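Malate dehydrogenase (Picrophilus torridus, PDB 4BGV) catalyses the reversible, NAD-dependent oxidation of (S)-malate to oxaloacetate, a step of the tricarboxylic acid cycle. Local coordinates at residues Ile140-Ile145 with Ala256-Gly261; Lys265-Asn270 with Ile274-Lys279. All coordinates share one frame; numbering follows the deposited sequence. Where two conformers were deposited one is given.

Contact 1: residues Ile140-Ile145 with Ala256-Gly261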
loop_
_atom_site.group_PDB
_atom_site.type_symbol
_atom_site.label_atom_id
_atom_site.label_comp_id
_atom_site.label_asym_id
_atom_site.label_seq_id
_atom_site.Cartn_x
_atom_site.Cartn_y
_atom_site.Cartn_z
ATOM N N ILE A 140 -27.511 -14.916 -16.981
ATOM C CA ILE A 140 -27.265 -13.740 -16.154
ATOM C C ILE A 140 -27.549 -12.477 -16.964
ATOM O O ILE A 140 -27.276 -12.436 -18.167
ATOM C CB ILE A 140 -25.815 -13.774 -15.607
ATOM C CG1 ILE A 140 -25.728 -14.795 -14.467
ATOM C CG2 ILE A 140 -25.337 -12.387 -15.147
ATOM C CD1 ILE A 140 -24.318 -15.078 -14.001
ATOM N N SER A 141 -28.137 -11.470 -16.327
ATOM C CA SER A 141 -28.416 -10.208 -17.007
ATOM C C SER A 141 -27.108 -9.660 -17.583
ATOM O O SER A 141 -26.095 -9.581 -16.885
ATOM C CB SER A 141 -29.083 -9.206 -16.053
ATOM O OG SER A 141 -29.708 -8.150 -16.765
ATOM N N PRO A 142 -27.113 -9.326 -18.883
ATOM C CA PRO A 142 -25.846 -9.172 -19.614
ATOM C C PRO A 142 -24.951 -8.013 -19.154
ATOM O O PRO A 142 -23.743 -8.065 -19.397
ATOM C CB PRO A 142 -26.292 -8.970 -21.067
ATOM C CG PRO A 142 -27.741 -8.601 -20.996
ATOM C CD PRO A 142 -28.278 -9.302 -19.783
ATOM N N GLU A 143 -25.522 -7.010 -18.494
ATOM C CA GLU A 143 -24.709 -5.941 -17.921
ATOM C C GLU A 143 -23.823 -6.451 -16.772
ATOM O O GLU A 143 -22.907 -5.749 -16.334
ATOM C CB GLU A 143 -25.583 -4.769 -17.445
ATOM C CG GLU A 143 -26.164 -4.930 -16.026
ATOM C CD GLU A 143 -27.413 -5.812 -15.972
ATOM O OE1 GLU A 143 -27.855 -6.301 -17.034
ATOM O OE2 GLU A 143 -27.970 -6.012 -14.865
ATOM N N ARG A 144 -24.084 -7.667 -16.288
ATOM C CA ARG A 144 -23.347 -8.187 -15.131
ATOM C C ARG A 144 -22.170 -9.053 -15.554
ATOM O O ARG A 144 -21.494 -9.657 -14.716
ATOM C CB ARG A 144 -24.283 -8.950 -14.176
ATOM C CG ARG A 144 -25.379 -8.038 -13.637
ATOM C CD ARG A 144 -26.546 -8.796 -13.008
ATOM N NE ARG A 144 -26.242 -9.282 -11.667
ATOM C CZ ARG A 144 -26.270 -8.533 -10.566
ATOM N NH1 ARG A 144 -26.567 -7.243 -10.647
ATOM N NH2 ARG A 144 -25.990 -9.079 -9.378
ATOM N N ILE A 145 -21.907 -9.076 -16.861
ATOM C CA ILE A 145 -20.813 -9.863 -17.420
ATOM C C ILE A 145 -19.877 -8.940 -18.199
ATOM O O ILE A 145 -20.324 -8.191 -19.075
ATOM C CB ILE A 145 -21.351 -10.954 -18.392
ATOM C CG1 ILE A 145 -22.371 -11.851 -17.677
ATOM C CG2 ILE A 145 -20.216 -11.790 -18.939
ATOM C CD1 ILE A 145 -23.201 -12.747 -18.629
ATOM N N ALA A 256 -14.833 -6.037 -22.751
ATOM C CA ALA A 256 -15.859 -6.628 -23.602
ATOM C C ALA A 256 -17.198 -6.484 -22.884
ATOM O O ALA A 256 -17.366 -6.926 -21.740
ATOM C CB ALA A 256 -15.546 -8.081 -23.885
ATOM N N ALA A 257 -18.146 -5.830 -23.533
ATOM C CA ALA A 257 -19.439 -5.602 -22.899
ATOM C C ALA A 257 -20.563 -5.789 -23.898
ATOM O O ALA A 257 -20.361 -5.644 -25.103
ATOM C CB ALA A 257 -19.502 -4.204 -22.280
ATOM N N TYR A 258 -21.752 -6.084 -23.380
ATOM C CA TYR A 258 -22.913 -6.363 -24.207
ATOM C C TYR A 258 -23.490 -5.076 -24.787
ATOM O O TYR A 258 -23.833 -4.163 -24.042
ATOM C CB TYR A 258 -23.966 -7.047 -23.343
ATOM C CG TYR A 258 -25.100 -7.686 -24.097
ATOM C CD1 TYR A 258 -24.875 -8.773 -24.936
ATOM C CD2 TYR A 258 -26.403 -7.234 -23.945
ATOM C CE1 TYR A 258 -25.918 -9.385 -25.611
ATOM C CE2 TYR A 258 -27.452 -7.855 -24.603
ATOM C CZ TYR A 258 -27.200 -8.914 -25.444
ATOM O OH TYR A 258 -28.237 -9.515 -26.113
ATOM N N ILE A 259 -23.598 -5.019 -26.113
ATOM C CA ILE A 259 -24.050 -3.819 -26.826
ATOM C C ILE A 259 -25.504 -3.974 -27.275
ATOM O O ILE A 259 -25.833 -4.926 -27.993
ATOM C CB ILE A 259 -23.176 -3.576 -28.086
ATOM C CG1 ILE A 259 -21.691 -3.679 -27.732
ATOM C CG2 ILE A 259 -23.522 -2.222 -28.747
ATOM C CD1 ILE A 259 -21.186 -2.577 -26.765
ATOM N N THR A 260 -26.373 -3.063 -26.831
ATOM C CA THR A 260 -27.785 -3.071 -27.221
ATOM C C THR A 260 -28.345 -1.671 -27.293
ATOM O O THR A 260 -27.684 -0.712 -26.916
ATOM C CB THR A 260 -28.686 -3.787 -26.207
ATOM O OG1 THR A 260 -28.500 -3.219 -24.903
ATOM C CG2 THR A 260 -28.401 -5.242 -26.177
ATOM N N GLY A 261 -29.581 -1.566 -27.774
ATOM C CA GLY A 261 -30.313 -0.311 -27.753
ATOM C C GLY A 261 -29.578 0.783 -28.489
ATOM O O GLY A 261 -29.077 0.566 -29.590
HETATM O O HOH W 1 -22.042 -6.477 -20.506
#
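Pro-142 and Tyr-258 meet where the two halves of a malate dehydrogenase subunit come together: the short 3-10 turn 142-144, which leads into the last parallel strand of the NAD-binding Rossmann domain, lies against the later part of strand 251-259 in the C-terminal domain. The proline comes down over one face of the tyrosine ring. Its CB sits 3.8 Å from the centroid of the Tyr-258 ring, 29° off the normal, a CH-pi contact displaced toward one side: CB of Pro-142 is 3.4 Å from CD2 of Tyr-258, and the neighbouring CG reaches on toward CE2 at 3.7 Å. Tyr-258 is placed for this by its first torsion, with CG trans to the backbone N (chi1 -167°), which turns a face of the ring to the proline. Tyr-135 of helix 127-138 and Phe-273 of strand 272-281 also meet the tyrosine ring, each with its plane inclined by about 55°, which makes a small aromatic cluster between the domains.

Beside the ring contact a single water joins the backbones. It gives its two protons to O of Pro-142 at 2.6 Å and O of Ile-145 at 2.8 Å, and accepts from N of Tyr-258 at 2.9 Å. Within the turn, OG of Ser-141 bonds to OE1 of Glu-143 at 2.6 Å, on the syn side of the carboxylate, while N of Arg-144 closes back onto O of Ser-141. Ala-256 pairs by its backbone with Gly-147, just beyond the turn.

The direct touch is therefore apolar, and the polar link runs through water: one molecule, which donates twice and accepts once, bridges O of Ile-145, N of Tyr-258 and O of Pro-142, the last of which also accepts from N of Ile-145.

Contact 2: residues Lys265-Asn270 with Ile274-Lys279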
loop_
_atom_site.group_PDB
_atom_site.type_symbol
_atom_site.label_atom_id
_atom_site.label_comp_id
_atom_site.label_asym_id
_atom_site.label_seq_id
_atom_site.Cartn_x
_atom_site.Cartn_y
_atom_site.Cartn_z
ATOM N N LYS A 265 -26.316 1.761 -32.372
ATOM C CA LYS A 265 -26.197 2.767 -33.418
ATOM C C LYS A 265 -24.764 3.297 -33.519
ATOM O O LYS A 265 -24.302 3.652 -34.600
ATOM C CB LYS A 265 -27.198 3.906 -33.183
ATOM C CG LYS A 265 -28.637 3.408 -33.101
ATOM C CD LYS A 265 -29.607 4.486 -32.638
ATOM C CE LYS A 265 -30.030 5.398 -33.777
ATOM N NZ LYS A 265 -31.110 6.346 -33.363
ATOM N N THR A 266 -24.066 3.345 -32.387
ATOM C CA THR A 266 -22.670 3.783 -32.345
ATOM C C THR A 266 -21.667 2.683 -32.701
ATOM O O THR A 266 -20.713 2.908 -33.460
ATOM C CB THR A 266 -22.315 4.329 -30.934
ATOM O OG1 THR A 266 -22.992 5.577 -30.721
ATOM C CG2 THR A 266 -20.805 4.534 -30.789
ATOM N N TYR A 267 -21.864 1.493 -32.143
ATOM C CA TYR A 267 -20.872 0.429 -32.298
ATOM C C TYR A 267 -21.194 -0.606 -33.374
ATOM O O TYR A 267 -20.420 -1.532 -33.589
ATOM C CB TYR A 267 -20.563 -0.224 -30.947
ATOM C CG TYR A 267 -19.876 0.744 -30.016
ATOM C CD1 TYR A 267 -18.577 1.152 -30.270
ATOM C CD2 TYR A 267 -20.538 1.282 -28.907
ATOM C CE1 TYR A 267 -17.932 2.062 -29.438
ATOM C CE2 TYR A 267 -19.899 2.194 -28.056
ATOM C CZ TYR A 267 -18.599 2.578 -28.329
ATOM O OH TYR A 267 -17.950 3.490 -27.514
ATOM N N LEU A 268 -22.334 -0.440 -34.040
ATOM C CA LEU A 268 -22.656 -1.204 -35.254
ATOM C C LEU A 268 -22.737 -2.708 -35.028
ATOM O O LEU A 268 -22.557 -3.496 -35.958
ATOM C CB LEU A 268 -21.646 -0.899 -36.365
ATOM C CG LEU A 268 -21.286 0.582 -36.531
ATOM C CD1 LEU A 268 -20.316 0.762 -37.683
ATOM C CD2 LEU A 268 -22.529 1.417 -36.745
ATOM N N VAL A 269 -22.989 -3.097 -33.785
ATOM C CA VAL A 269 -23.297 -4.481 -33.458
ATOM C C VAL A 269 -24.506 -4.477 -32.562
ATOM O O VAL A 269 -24.752 -3.499 -31.841
ATOM C CB VAL A 269 -22.161 -5.194 -32.689
ATOM C CG1 VAL A 269 -21.011 -5.507 -33.605
ATOM C CG2 VAL A 269 -21.692 -4.349 -31.495
ATOM N N ASN A 270 -25.260 -5.568 -32.590
ATOM C CA ASN A 270 -26.390 -5.676 -31.683
ATOM C C ASN A 270 -26.458 -7.041 -31.012
ATOM O O ASN A 270 -26.331 -8.080 -31.668
ATOM C CB ASN A 270 -27.696 -5.360 -32.412
ATOM C CG ASN A 270 -28.877 -5.273 -31.472
ATOM O OD1 ASN A 270 -28.917 -4.421 -30.577
ATOM N ND2 ASN A 270 -29.857 -6.154 -31.671
ATOM N N ILE A 274 -18.483 -6.796 -27.216
ATOM C CA ILE A 274 -17.286 -6.294 -27.886
ATOM C C ILE A 274 -16.608 -5.251 -26.983
ATOM O O ILE A 274 -17.258 -4.662 -26.120
ATOM C CB ILE A 274 -17.626 -5.721 -29.305
ATOM C CG1 ILE A 274 -16.363 -5.574 -30.168
ATOM C CG2 ILE A 274 -18.424 -4.423 -29.200
ATOM C CD1 ILE A 274 -16.676 -5.458 -31.681
ATOM N N GLY A 275 -15.308 -5.033 -27.169
ATOM C CA GLY A 275 -14.553 -4.134 -26.305
ATOM C C GLY A 275 -14.850 -2.653 -26.487
ATOM O O GLY A 275 -14.549 -2.068 -27.529
ATOM N N VAL A 276 -15.453 -2.045 -25.469
ATOM C CA VAL A 276 -15.817 -0.628 -25.508
ATOM C C VAL A 276 -15.525 -0.010 -24.136
ATOM O O VAL A 276 -15.427 -0.738 -23.140
ATOM C CB VAL A 276 -17.318 -0.420 -25.885
ATOM C CG1 VAL A 276 -17.636 -0.971 -27.292
ATOM C CG2 VAL A 276 -18.225 -1.056 -24.842
ATOM N N PRO A 277 -15.386 1.328 -24.067
ATOM C CA PRO A 277 -15.133 1.931 -22.749
ATOM C C PRO A 277 -16.345 1.833 -21.841
ATOM O O PRO A 277 -17.447 2.248 -22.229
ATOM C CB PRO A 277 -14.862 3.414 -23.067
ATOM C CG PRO A 277 -14.802 3.534 -24.533
ATOM C CD PRO A 277 -15.473 2.339 -25.136
ATOM N N ILE A 278 -16.160 1.285 -20.642
ATOM C CA ILE A 278 -17.279 1.147 -19.718
ATOM C C ILE A 278 -16.943 1.691 -18.325
ATOM O O ILE A 278 -15.777 1.710 -17.929
ATOM C CB ILE A 278 -17.745 -0.326 -19.587
ATOM C CG1 ILE A 278 -16.607 -1.226 -19.089
ATOM C CG2 ILE A 278 -18.351 -0.833 -20.911
ATOM C CD1 ILE A 278 -17.092 -2.597 -18.629
ATOM N N LYS A 279 -17.968 2.154 -17.605
ATOM C CA LYS A 279 -17.836 2.454 -16.179
ATOM C C LYS A 279 -18.176 1.173 -15.411
ATOM O O LYS A 279 -19.253 0.612 -15.589
ATOM C CB LYS A 279 -18.795 3.581 -15.755
ATOM C CG LYS A 279 -18.616 3.992 -14.283
ATOM C CD LYS A 279 -19.769 4.861 -13.749
ATOM C CE LYS A 279 -19.984 6.091 -14.598
ATOM N NZ LYS A 279 -20.913 7.079 -13.941
#
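Tyr-267, the last residue of helix 262-267, reaches across to Val-276 and Pro-277 on strand 272-281. From the helix its CB points toward the strand, with CG trans to the carbonyl carbon (chi1 -66°), and the ring that follows turns one face to a methyl group. CG1 of Val-276 stands over the middle of it, 3.6 Å from the centroid of the Tyr-267 ring and only 6° off the normal, a nearly ideal CH-pi contact. The six ring carbons are accordingly almost equally distant, from CE1 of Tyr-267 at 3.7 Å from that methyl to CE2 at 4.0 Å. The opposite face is covered from within the helix by CG2 of Thr-266, 3.6 Å above the plane, so two methyls sandwich the ring. Farther out, CZ also nears CB of Val-276. At the tip, OH of Tyr-267 passes 3.6 Å from CD of Pro-277 and is hydrogen-bonded to O of Tyr-289 and N of Leu-291. The buried hydroxyl thus has two backbone partners, which hold the ring by its far end, and the indole of Trp-301 meets the tyrosine ring, the planes about 60° apart.

After the helix Leu-268 takes positive phi, and the chain turns so that Val-269 again points inward. Its CG2 meets CG2 of Ile-274 at 4.0 Å, the two methyls extending the apolar patch toward the start of the strand. Ile-259 of the adjoining strand and Val-305 of helix 295-321 pack on Val-269 as well.

A short helix folding back over the antiparallel strand that follows it, with the long C-terminal helix alongside, makes up a hydrophobic core of the alpha/beta C-terminal domain of the lactate/malate dehydrogenase family.

How the contacts relate
Contact 1 and contact 2 follow each other in the chain, their centres about 10 Å apart, and meet through neighbouring antiparallel strands of one sheet. N of Ala-257 lies 3.0 Å from O of Ile-274, a probable hydrogen bond between the strands, and CG1 of Ile-259 packs at 3.7 Å on CG2 of Ile-274. Contact 1 ties this sheet to the NAD-binding domain, whereas contact 2 covers it with helix 262-267. Neither includes the predicted proton acceptor, His-180: the side chains of Ala-256 and Ile-274 lie about 9 and 11 Å from its side chain. Strand 272-281 also reaches a second subunit through Lys-279.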